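Local coordinates for segregation and condensation protein B (Mycobacterium tuberculosis, PDB 2Z99) that takes part in chromosome partition and cell division, probably as a winged-helix subunit of the condensin-like complex formed with SMC and ScpA, at the interface of chains A and B. Numbering follows the deposited sequence. Chains: chain A/B, Putative uncharacterized protein.

The interface of chains A and B. Residues chain A 19, 23, 26, 39; chain B 85-86, 89.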
# COMPACT_ATOMS: atom_id res chain seq x y z
N VAL A 19 9.10 -10.42 11.78
CA VAL A 19 9.80 -9.72 10.72
C VAL A 19 9.03 -9.86 9.40
O VAL A 19 8.79 -8.87 8.72
CB VAL A 19 11.23 -10.27 10.55
CG1 VAL A 19 11.95 -9.49 9.47
CG2 VAL A 19 12.00 -10.15 11.86
N LEU A 23 7.47 -6.89 6.88
CA LEU A 23 7.87 -6.80 5.49
C LEU A 23 6.72 -6.96 4.52
O LEU A 23 6.58 -6.19 3.57
CB LEU A 23 8.98 -7.82 5.17
CG LEU A 23 10.22 -7.76 6.08
CD1 LEU A 23 11.21 -8.85 5.70
CD2 LEU A 23 10.87 -6.40 6.00
N VAL A 26 4.77 -3.46 4.11
CA VAL A 26 5.28 -2.33 3.34
C VAL A 26 5.39 -2.47 1.81
O VAL A 26 5.57 -1.47 1.11
CB VAL A 26 6.66 -1.89 3.84
CG1 VAL A 26 6.87 -0.44 3.52
CG2 VAL A 26 6.77 -2.09 5.33
N ALA A 39 16.71 -10.33 2.70
CA ALA A 39 16.44 -9.21 3.60
C ALA A 39 16.53 -9.63 5.05
O ALA A 39 17.02 -8.89 5.91
CB ALA A 39 15.06 -8.65 3.32
N TYR B 85 14.93 -4.17 9.12
CA TYR B 85 14.57 -5.16 8.11
C TYR B 85 13.83 -4.49 6.96
O TYR B 85 14.01 -4.86 5.79
CB TYR B 85 13.68 -6.24 8.71
CG TYR B 85 14.38 -7.06 9.76
CD1 TYR B 85 14.31 -6.71 11.11
CD2 TYR B 85 15.13 -8.17 9.41
CE1 TYR B 85 14.99 -7.45 12.09
CE2 TYR B 85 15.81 -8.91 10.36
CZ TYR B 85 15.74 -8.55 11.70
OH TYR B 85 16.43 -9.29 12.62
N VAL B 86 12.99 -3.50 7.27
CA VAL B 86 12.26 -2.80 6.23
C VAL B 86 13.27 -2.07 5.33
O VAL B 86 13.16 -2.12 4.11
CB VAL B 86 11.28 -1.78 6.83
CG1 VAL B 86 10.52 -1.08 5.73
CG2 VAL B 86 10.31 -2.49 7.75
N LEU B 89 15.22 -4.64 2.94
CA LEU B 89 14.35 -5.21 1.93
C LEU B 89 14.15 -4.28 0.73
O LEU B 89 14.29 -4.70 -0.42
CB LEU B 89 13.00 -5.58 2.53
CG LEU B 89 12.06 -6.44 1.68
CD1 LEU B 89 11.30 -5.59 0.70
CD2 LEU B 89 12.86 -7.50 0.97
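A:Leu23 sets a methyl, CD2, against the backbone of B:Tyr85, 3.5 Å from its carbonyl oxygen O; this is a van der Waals approach, and no nitrogen or oxygen of one chain comes within bonding reach of the other here. The contact is therefore apolar. With CG beside its own backbone N (chi1 -54°) and CD1 running on anti to CA, the other branch of A:Leu23, CD2, turns toward the main chain where B:Tyr85 passes into B:Val86, meeting the amide N of B:Val86 at 3.8 Å and CB of B:Tyr85 at 3.9 Å.

One helical turn earlier, A:Val19 lies across the flat side of the B:Tyr85 ring. Its CG1 stands over the face in a CH-pi contact, 3.8 Å from the ring centroid and displaced toward the rim at CG and CD2, while the other branch, CG2, reaches more loosely toward CE1 and CZ on the hydroxyl side. The ring plane is turned about perpendicular to the CA-CB-CG plane (chi2 91°), which shows the valine a face, and the two side chains run roughly perpendicular.

At the C-terminal end of helix 13-26, A:Val26 meets B:Val86 branch to branch, CG2 to CG1 at 3.9 Å, again with the side chains nearly at right angles. B:Leu89 continues the row one turn beyond B:Tyr85. Its CD2 packs on CB of A:Ala39 at 3.4 Å, a tight methyl-to-methyl contact; the same methyl of A:Ala39 also lies near CA and CB of the leucine.

The patch hides 206 Å² in all and recurs with the chains exchanged across the two-fold axis, which is compatible with a dimer, although the crystal assembly alone does not prove one in the cell. Helix 83-94 of chain B thus packs with one side against helices 13-26 and 33-40 of chain A. Together with strands 65-70 and 73-78, these helices belong to the N-terminal part of a winged-helix protein, probably one winged-helix domain, so the patch joins helix faces of the N-terminal portions of the two copies.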